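Local atomic coordinates of malate dehydrogenase (Aeropyrum pernix, PDB entry 2D4A), a protein that catalyses the reversible oxidation of (S)-malate to oxaloacetate as a homotetramer, using either NAD or NADP, with higher catalytic efficiency on NADP. Residues M1-A7 and D24-A30; R31-Q37 and G58-Y62; K108-I114 and R136-F140. All coordinates share one frame; numbering follows the deposited sequence.

Contact 1: residues M1-A7 and D24-A30; sequences MITILGA and DDLLLIA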
loop_
_atom_site.group_PDB
_atom_site.type_symbol
_atom_site.label_atom_id
_atom_site.label_comp_id
_atom_site.label_asym_id
_atom_site.label_seq_id
_atom_site.Cartn_x
_atom_site.Cartn_y
_atom_site.Cartn_z
ATOM N N MET B 1 2.754 -19.958 5.582
ATOM C CA MET B 1 3.750 -19.065 5.013
ATOM C C MET B 1 4.033 -19.317 3.533
ATOM O O MET B 1 3.535 -20.277 2.944
ATOM C CB MET B 1 5.060 -19.167 5.789
ATOM C CG MET B 1 5.714 -20.523 5.716
ATOM S SD MET B 1 7.454 -20.389 6.112
ATOM C CE MET B 1 7.390 -19.440 7.633
ATOM N N ILE B 2 4.838 -18.434 2.944
ATOM C CA ILE B 2 5.224 -18.524 1.540
ATOM C C ILE B 2 6.688 -18.938 1.446
ATOM O O ILE B 2 7.580 -18.222 1.924
ATOM C CB ILE B 2 5.089 -17.165 0.821
ATOM C CG1 ILE B 2 3.656 -16.645 0.934
ATOM C CG2 ILE B 2 5.485 -17.305 -0.636
ATOM C CD1 ILE B 2 3.476 -15.235 0.389
ATOM N N THR B 3 6.941 -20.082 0.821
ATOM C CA THR B 3 8.315 -20.559 0.673
ATOM C C THR B 3 8.893 -20.254 -0.703
ATOM O O THR B 3 8.271 -20.540 -1.717
ATOM C CB THR B 3 8.408 -22.078 0.898
ATOM O OG1 THR B 3 7.999 -22.389 2.235
ATOM C CG2 THR B 3 9.827 -22.556 0.691
ATOM N N ILE B 4 10.077 -19.653 -0.736
ATOM C CA ILE B 4 10.735 -19.390 -2.009
ATOM C C ILE B 4 11.889 -20.387 -2.116
ATOM O O ILE B 4 12.719 -20.476 -1.216
ATOM C CB ILE B 4 11.346 -17.963 -2.121
ATOM C CG1 ILE B 4 10.264 -16.882 -2.139
ATOM C CG2 ILE B 4 12.103 -17.835 -3.425
ATOM C CD1 ILE B 4 10.769 -15.497 -1.871
ATOM N N LEU B 5 11.924 -21.157 -3.197
ATOM C CA LEU B 5 13.008 -22.109 -3.425
ATOM C C LEU B 5 13.935 -21.482 -4.450
ATOM O O LEU B 5 13.631 -21.488 -5.644
ATOM C CB LEU B 5 12.468 -23.421 -3.989
ATOM C CG LEU B 5 12.090 -24.481 -2.958
ATOM C CD1 LEU B 5 11.498 -23.790 -1.758
ATOM C CD2 LEU B 5 11.126 -25.495 -3.554
ATOM N N GLY B 6 15.102 -20.922 -3.945
ATOM C CA GLY B 6 15.970 -20.288 -4.881
ATOM C C GLY B 6 17.144 -19.535 -4.342
ATOM O O GLY B 6 18.305 -19.857 -4.633
ATOM N N ALA B 7 16.758 -18.524 -3.566
ATOM C CA ALA B 7 17.855 -17.640 -3.072
ATOM C C ALA B 7 18.728 -17.068 -4.152
ATOM O O ALA B 7 19.782 -16.424 -3.948
ATOM C CB ALA B 7 18.574 -18.321 -1.945
ATOM N N ASP B 24 2.270 -12.272 4.069
ATOM C CA ASP B 24 2.372 -13.412 4.964
ATOM C C ASP B 24 3.838 -13.553 5.305
ATOM O O ASP B 24 4.654 -12.738 4.882
ATOM C CB ASP B 24 1.832 -14.653 4.222
ATOM C CG ASP B 24 1.973 -15.945 5.008
ATOM O OD1 ASP B 24 2.269 -15.894 6.226
ATOM O OD2 ASP B 24 1.769 -17.019 4.391
ATOM N N ASP B 25 4.179 -14.560 6.092
ATOM C CA ASP B 25 5.571 -14.764 6.429
ATOM C C ASP B 25 6.188 -15.456 5.239
ATOM O O ASP B 25 5.487 -16.125 4.474
ATOM C CB ASP B 25 5.712 -15.640 7.666
ATOM C CG ASP B 25 5.108 -15.004 8.892
ATOM O OD1 ASP B 25 5.079 -13.749 8.971
ATOM O OD2 ASP B 25 4.680 -15.757 9.795
ATOM N N LEU B 26 7.491 -15.286 5.052
ATOM C CA LEU B 26 8.127 -15.952 3.928
ATOM C C LEU B 26 9.450 -16.576 4.343
ATOM O O LEU B 26 10.223 -15.977 5.082
ATOM C CB LEU B 26 8.276 -14.986 2.738
ATOM C CG LEU B 26 9.312 -13.869 2.694
ATOM C CD1 LEU B 26 8.917 -12.849 1.639
ATOM C CD2 LEU B 26 9.401 -13.212 4.039
ATOM N N LEU B 27 9.666 -17.809 3.889
ATOM C CA LEU B 27 10.858 -18.594 4.203
ATOM C C LEU B 27 11.679 -18.904 2.948
ATOM O O LEU B 27 11.159 -19.472 1.989
ATOM C CB LEU B 27 10.427 -19.905 4.877
ATOM C CG LEU B 27 11.404 -20.964 5.413
ATOM C CD1 LEU B 27 11.293 -22.231 4.597
ATOM C CD2 LEU B 27 12.819 -20.424 5.422
ATOM N N LEU B 28 12.960 -18.531 2.966
ATOM C CA LEU B 28 13.870 -18.767 1.844
ATOM C C LEU B 28 14.677 -20.053 2.009
ATOM O O LEU B 28 15.301 -20.265 3.049
ATOM C CB LEU B 28 14.888 -17.630 1.710
ATOM C CG LEU B 28 14.574 -16.252 1.139
ATOM C CD1 LEU B 28 13.993 -16.419 -0.244
ATOM C CD2 LEU B 28 13.624 -15.507 2.049
ATOM N N ILE B 29 14.687 -20.898 0.982
ATOM C CA ILE B 29 15.474 -22.126 1.026
ATOM C C ILE B 29 16.344 -22.247 -0.231
ATOM O O ILE B 29 15.882 -21.995 -1.348
ATOM C CB ILE B 29 14.581 -23.386 1.156
ATOM C CG1 ILE B 29 13.734 -23.300 2.428
ATOM C CG2 ILE B 29 15.448 -24.640 1.232
ATOM C CD1 ILE B 29 12.754 -24.461 2.600
ATOM N N ALA B 30 17.625 -22.611 -0.040
ATOM C CA ALA B 30 18.599 -22.808 -1.102
ATOM C C ALA B 30 19.691 -23.743 -0.589
ATOM O O ALA B 30 19.953 -23.812 0.611
ATOM C CB ALA B 30 19.191 -21.471 -1.538
#
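With chi1 at 64° the M1 side chain starts out between its own N and carbonyl carbon, and a bend at chi3 curls it over D25 and L27, where SD lies 3.3 Å from L27 CB. From the loop ahead of the other strand, D24 stretches its carboxylate away from its backbone nitrogen (chi1 176°) and reaches the chain terminus: OD2 forms a salt bridge with M1 N at 3.3 Å, and K237 is a second partner of the same oxygen. These groups close the leading end of the first beta-alpha-beta unit of the Rossmann fold, in which strands 2-5 and 26-29 run parallel and are joined through helix 9-21.

The backbones are stitched alternately, I2 N to D25 O, L27 N to I2 O, I4 N to L27 O and I29 N to I4 O. On the face carrying I2, I4, L26 and L28, I4 and L28 lie alongside each other, L28 CD1 meeting I4 CB at 3.6 Å, under cover of helix 9-21. The T3, L5, L27 and I29 face has T3 CG2 4.0 Å from I29 CD1, while T3 OG1 is hydrogen-bonded to S68. Beyond the strands the chain enters the glycine-rich turn, whose G6 and A7 probably bind NADP, as in related enzymes. The last backbone bond between the two segments runs from G6 N to I29 O, 2.9 Å long.

Contact 2: residues R31-Q37 and G58-Y62; sequences RTPGKPQ and GSNSY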
loop_
_atom_site.group_PDB
_atom_site.type_symbol
_atom_site.label_atom_id
_atom_site.label_comp_id
_atom_site.label_asym_id
_atom_site.label_seq_id
_atom_site.Cartn_x
_atom_site.Cartn_y
_atom_site.Cartn_z
ATOM N N ARG B 31 20.319 -24.454 -1.515
ATOM C CA ARG B 31 21.361 -25.417 -1.205
ATOM C C ARG B 31 22.626 -24.816 -0.606
ATOM O O ARG B 31 23.174 -25.335 0.366
ATOM C CB ARG B 31 21.694 -26.212 -2.475
ATOM C CG ARG B 31 21.888 -25.338 -3.728
ATOM C CD ARG B 31 21.144 -25.892 -4.960
ATOM N NE ARG B 31 19.704 -25.610 -4.957
ATOM C CZ ARG B 31 19.179 -24.391 -5.054
ATOM N NH1 ARG B 31 19.966 -23.329 -5.161
ATOM N NH2 ARG B 31 17.864 -24.233 -5.054
ATOM N N THR B 32 23.092 -23.719 -1.185
ATOM C CA THR B 32 24.307 -23.068 -0.703
ATOM C C THR B 32 24.168 -22.630 0.752
ATOM O O THR B 32 23.242 -21.904 1.108
ATOM C CB THR B 32 24.643 -21.840 -1.563
ATOM O OG1 THR B 32 24.801 -22.247 -2.929
ATOM C CG2 THR B 32 25.917 -21.189 -1.079
ATOM N N PRO B 33 25.065 -23.229 1.620
ATOM C CA PRO B 33 25.049 -22.865 3.037
ATOM C C PRO B 33 25.378 -21.399 3.327
ATOM O O PRO B 33 26.309 -20.834 2.751
ATOM C CB PRO B 33 26.050 -23.840 3.654
ATOM C CG PRO B 33 27.020 -24.077 2.552
ATOM C CD PRO B 33 26.137 -24.199 1.332
ATOM N N GLY B 34 24.585 -20.795 4.211
ATOM C CA GLY B 34 24.783 -19.407 4.588
ATOM C C GLY B 34 24.211 -18.376 3.632
ATOM O O GLY B 34 23.958 -17.243 4.035
ATOM N N LYS B 35 23.998 -18.765 2.375
ATOM C CA LYS B 35 23.467 -17.865 1.347
ATOM C C LYS B 35 22.062 -17.376 1.694
ATOM O O LYS B 35 21.819 -16.172 1.777
ATOM C CB LYS B 35 23.448 -18.580 -0.008
ATOM C CG LYS B 35 23.598 -17.687 -1.235
ATOM C CD LYS B 35 22.494 -16.657 -1.358
ATOM C CE LYS B 35 22.730 -15.718 -2.542
ATOM N NZ LYS B 35 22.538 -16.409 -3.844
ATOM N N PRO B 36 21.114 -18.306 1.905
ATOM C CA PRO B 36 19.745 -17.900 2.241
ATOM C C PRO B 36 19.596 -17.185 3.595
ATOM O O PRO B 36 18.772 -16.284 3.737
ATOM C CB PRO B 36 18.961 -19.217 2.147
ATOM C CG PRO B 36 19.972 -20.241 2.510
ATOM C CD PRO B 36 21.220 -19.774 1.808
ATOM N N GLN B 37 20.395 -17.580 4.577
ATOM C CA GLN B 37 20.337 -16.945 5.885
ATOM C C GLN B 37 20.926 -15.524 5.777
ATOM O O GLN B 37 20.401 -14.575 6.358
ATOM C CB GLN B 37 21.101 -17.799 6.918
ATOM C CG GLN B 37 20.507 -19.218 7.124
ATOM C CD GLN B 37 21.263 -20.329 6.396
ATOM O OE1 GLN B 37 21.802 -20.131 5.309
ATOM N NE2 GLN B 37 21.281 -21.512 6.991
ATOM N N GLY B 58 15.796 -17.902 6.365
ATOM C CA GLY B 58 16.558 -18.535 5.308
ATOM C C GLY B 58 17.028 -19.864 5.848
ATOM O O GLY B 58 17.482 -19.929 6.986
ATOM N N SER B 59 16.919 -20.922 5.054
ATOM C CA SER B 59 17.340 -22.232 5.521
ATOM C C SER B 59 17.972 -23.108 4.440
ATOM O O SER B 59 17.780 -22.880 3.247
ATOM C CB SER B 59 16.141 -22.950 6.128
ATOM O OG SER B 59 16.517 -24.207 6.630
ATOM N N ASN B 60 18.752 -24.102 4.861
ATOM C CA ASN B 60 19.377 -25.021 3.909
ATOM C C ASN B 60 18.693 -26.360 4.032
ATOM O O ASN B 60 19.054 -27.329 3.364
ATOM C CB ASN B 60 20.853 -25.219 4.216
ATOM C CG ASN B 60 21.660 -23.991 3.959
ATOM O OD1 ASN B 60 21.571 -23.389 2.893
ATOM N ND2 ASN B 60 22.466 -23.605 4.931
ATOM N N SER B 61 17.693 -26.399 4.898
ATOM C CA SER B 61 16.965 -27.615 5.160
ATOM C C SER B 61 15.578 -27.637 4.519
ATOM O O SER B 61 14.651 -27.009 5.021
ATOM C CB SER B 61 16.856 -27.791 6.667
ATOM O OG SER B 61 16.070 -28.918 6.975
ATOM N N TYR B 62 15.440 -28.368 3.415
ATOM C CA TYR B 62 14.164 -28.458 2.702
ATOM C C TYR B 62 12.995 -28.948 3.534
ATOM O O TYR B 62 11.845 -28.866 3.099
ATOM C CB TYR B 62 14.295 -29.357 1.475
ATOM C CG TYR B 62 15.127 -28.755 0.378
ATOM C CD1 TYR B 62 14.575 -27.868 -0.541
ATOM C CD2 TYR B 62 16.475 -29.041 0.284
ATOM C CE1 TYR B 62 15.358 -27.281 -1.527
ATOM C CE2 TYR B 62 17.265 -28.464 -0.689
ATOM C CZ TYR B 62 16.710 -27.589 -1.589
ATOM O OH TYR B 62 17.517 -27.015 -2.539
#
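Q37 folds its side chain across G58, where the first turn of helix 35-50 meets the end of strand 56-59 in the second beta-alpha-beta unit of the Rossmann fold. Its CB stands 4.2 Å from G58 O. CG comes closer to that same oxygen, at 3.1 Å, and CD remains 3.8 Å from it. A bend at chi2 (101°) then turns the amide toward N60, and NE2 ends 3.9 Å from N60 CG; the two amide planes are steeply inclined, 73° apart.

Behind Q37 the backbones press together. G58, lacking a side chain, lays its CA against P36 O in a CA-H...O contact, and the P36 ring lies against S59, with CG 3.5 Å from S59 O. N60 lies against the loop of T32 and P33, its CG 3.7 Å from P33 CA; the loop leads through G34 at the N-cap into the helix. At the end of the strand, S59 OG accepts from S61 N in an ST turn and also bonds D64. In related dehydrogenases the loop after the second strand borders the adenosine end of the cofactor, and P36 here is close to A7 of the probable NADP site. At the far side, R31 and Y62 approach obliquely, their flat groups 47° apart, with R31 NE 3.6 Å from Y62 OH.

Contact 3: residues K108-I114 and R136-F140; sequences KDAIVVI and RVIGF
V112, V113 and I114 pair in parallel with V137, I138 and G139, the short strand axes 4.5 Å apart and 21° from parallel, and the hydrogen bonds pass back and forth: V112 N to R136 O, I138 N to V112 O, I114 N to I138 O and F140 N to I114 O. Together with helix 119-130 the two strands make a beta-alpha-beta unit at one edge of the Rossmann sheet.

Ahead of the strands, R136 reaches back along the incoming loop. Its chain is bent at chi3 (-85°), which sets the guanidinium beside the 108-110 backbone. NH1 donates to A110 O at 2.7 Å, near the plane of the group though 18° out of it, and also makes a weak bond to K108 O at 2.8 Å. The D109 carbonyl carbon sits over one face, toward the rim. One nitrogen thus faces two peptide oxygens, bonding A110 O well and K108 O weakly, which ties the loop to the start of strand 137-139, while the arginine also makes a cation-pi contact with F132.

On the face of I111, V113 and I138, the I138 side chain lies obliquely against I111, CD1 meeting I111 CG2 at 3.4 Å, and its CB is 4.1 Å from V113 CG2. I111 CG1 also touches the aliphatic part of R136, 4.0 Å from CD. On the reverse face, V112 CG2 meets V137 CG1 at 4.1 Å.

That reverse face is covered by helix 119-130, on V137 and I114, and by helix 86-106, on V112 and I114, whereas helix 223-237 packs on I111 and V113. Strand 70-73 flanks 111-114 on the inner side; beyond the outer strand G139 pairs with S247 through the backbone, and F140 packs on E49 of a second subunit.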
loop_
_atom_site.group_PDB
_atom_site.type_symbol
_atom_site.label_atom_id
_atom_site.label_comp_id
_atom_site.label_asym_id
_atom_site.label_seq_id
_atom_site.Cartn_x
_atom_site.Cartn_y
_atom_site.Cartn_z
ATOM N N LYS B 108 2.914 -31.597 0.493
ATOM C CA LYS B 108 1.888 -32.271 -0.311
ATOM C C LYS B 108 0.662 -31.441 -0.689
ATOM O O LYS B 108 0.168 -31.507 -1.812
ATOM C CB LYS B 108 1.389 -33.515 0.425
ATOM C CG LYS B 108 2.420 -34.584 0.651
ATOM C CD LYS B 108 1.799 -35.825 1.287
ATOM C CE LYS B 108 2.829 -36.953 1.425
ATOM N NZ LYS B 108 3.362 -37.424 0.109
ATOM N N ASP B 109 0.172 -30.665 0.265
ATOM C CA ASP B 109 -1.027 -29.860 0.075
ATOM C C ASP B 109 -0.805 -28.443 -0.466
ATOM O O ASP B 109 -1.767 -27.699 -0.669
ATOM C CB ASP B 109 -1.756 -29.818 1.416
ATOM C CG ASP B 109 -0.787 -29.753 2.586
ATOM O OD1 ASP B 109 -1.153 -30.165 3.719
ATOM O OD2 ASP B 109 0.355 -29.277 2.359
ATOM N N ALA B 110 0.453 -28.086 -0.719
ATOM C CA ALA B 110 0.816 -26.754 -1.215
ATOM C C ALA B 110 0.560 -26.496 -2.703
ATOM O O ALA B 110 0.430 -27.431 -3.487
ATOM C CB ALA B 110 2.281 -26.488 -0.912
ATOM N N ILE B 111 0.418 -25.224 -3.076
ATOM C CA ILE B 111 0.275 -24.799 -4.491
ATOM C C ILE B 111 1.686 -24.358 -4.945
ATOM O O ILE B 111 2.403 -23.719 -4.194
ATOM C CB ILE B 111 -0.702 -23.658 -4.707
ATOM C CG1 ILE B 111 -2.107 -23.949 -4.155
ATOM C CG2 ILE B 111 -0.870 -23.369 -6.215
ATOM C CD1 ILE B 111 -3.087 -22.800 -4.239
ATOM N N VAL B 112 2.194 -25.064 -6.104
ATOM C CA VAL B 112 3.511 -24.667 -6.579
ATOM C C VAL B 112 3.426 -23.810 -7.822
ATOM O O VAL B 112 2.537 -23.969 -8.656
ATOM C CB VAL B 112 4.429 -25.888 -6.827
ATOM C CG1 VAL B 112 4.546 -26.630 -5.551
ATOM C CG2 VAL B 112 3.880 -26.816 -7.899
ATOM N N VAL B 113 4.314 -22.806 -7.881
ATOM C CA VAL B 113 4.280 -21.909 -9.067
ATOM C C VAL B 113 5.712 -21.887 -9.622
ATOM O O VAL B 113 6.637 -21.637 -8.829
ATOM C CB VAL B 113 3.792 -20.506 -8.737
ATOM C CG1 VAL B 113 3.768 -19.588 -9.970
ATOM C CG2 VAL B 113 2.385 -20.488 -8.130
ATOM N N ILE B 114 5.931 -22.233 -10.805
ATOM C CA ILE B 114 7.288 -22.265 -11.355
ATOM C C ILE B 114 7.555 -21.035 -12.220
ATOM O O ILE B 114 6.652 -20.552 -12.898
ATOM C CB ILE B 114 7.490 -23.501 -12.259
ATOM C CG1 ILE B 114 6.789 -24.724 -11.648
ATOM C CG2 ILE B 114 8.974 -23.756 -12.477
ATOM C CD1 ILE B 114 7.356 -25.162 -10.327
ATOM N N ARG B 136 -2.795 -27.513 -8.995
ATOM C CA ARG B 136 -1.786 -27.071 -8.038
ATOM C C ARG B 136 -0.348 -27.016 -8.557
ATOM O O ARG B 136 0.596 -26.867 -7.777
ATOM C CB ARG B 136 -1.853 -27.923 -6.763
ATOM C CG ARG B 136 -3.078 -27.635 -5.909
ATOM C CD ARG B 136 -2.828 -27.924 -4.433
ATOM N NE ARG B 136 -3.035 -29.330 -4.092
ATOM C CZ ARG B 136 -2.068 -30.206 -3.824
ATOM N NH1 ARG B 136 -0.794 -29.839 -3.847
ATOM N NH2 ARG B 136 -2.381 -31.462 -3.536
ATOM N N VAL B 137 -0.177 -27.152 -9.868
ATOM C CA VAL B 137 1.150 -27.058 -10.480
ATOM C C VAL B 137 1.018 -25.934 -11.509
ATOM O O VAL B 137 0.514 -26.157 -12.604
ATOM C CB VAL B 137 1.572 -28.360 -11.205
ATOM C CG1 VAL B 137 2.998 -28.211 -11.702
ATOM C CG2 VAL B 137 1.471 -29.559 -10.270
ATOM N N ILE B 138 1.464 -24.730 -11.149
ATOM C CA ILE B 138 1.345 -23.562 -12.024
ATOM C C ILE B 138 2.637 -22.973 -12.572
ATOM O O ILE B 138 3.513 -22.558 -11.816
ATOM C CB ILE B 138 0.630 -22.375 -11.319
ATOM C CG1 ILE B 138 -0.750 -22.787 -10.801
ATOM C CG2 ILE B 138 0.445 -21.233 -12.288
ATOM C CD1 ILE B 138 -0.718 -23.634 -9.573
ATOM N N GLY B 139 2.745 -22.907 -13.895
ATOM C CA GLY B 139 3.923 -22.307 -14.499
ATOM C C GLY B 139 3.585 -20.852 -14.781
ATOM O O GLY B 139 2.541 -20.572 -15.360
ATOM N N PHE B 140 4.393 -19.859 -14.456
ATOM C CA PHE B 140 4.156 -18.437 -14.793
ATOM C C PHE B 140 4.645 -18.084 -16.173
ATOM O O PHE B 140 5.822 -18.359 -16.490
ATOM C CB PHE B 140 4.892 -17.633 -13.688
ATOM C CG PHE B 140 4.806 -16.148 -13.838
ATOM C CD1 PHE B 140 3.762 -15.418 -13.316
ATOM C CD2 PHE B 140 5.801 -15.501 -14.575
ATOM C CE1 PHE B 140 3.696 -14.049 -13.530
ATOM C CE2 PHE B 140 5.739 -14.144 -14.781
ATOM C CZ PHE B 140 4.691 -13.416 -14.251
#

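All three contacts reach the six-stranded parallel sheet of the NAD-binding Rossmann domain, and they follow one another in series along the chain. Contacts 1 and 2 are neighbours, with centres 10 Å apart: strand 26-29 of contact 1 runs on into the loop and helix 35-50 of contact 2, L28 O probably accepts from S59 N at 2.7 Å, and K35 NZ probably bonds A7 O. Contact 3 lies on the other side of strand 70-73 from contact 1, its centre 14 Å from contact 1 and 21 Å from contact 2, touching neither. Contact 2 thus takes in one outermost strand and contact 3 the other, with the predicted cofactor-binding turn of contact 1 between them.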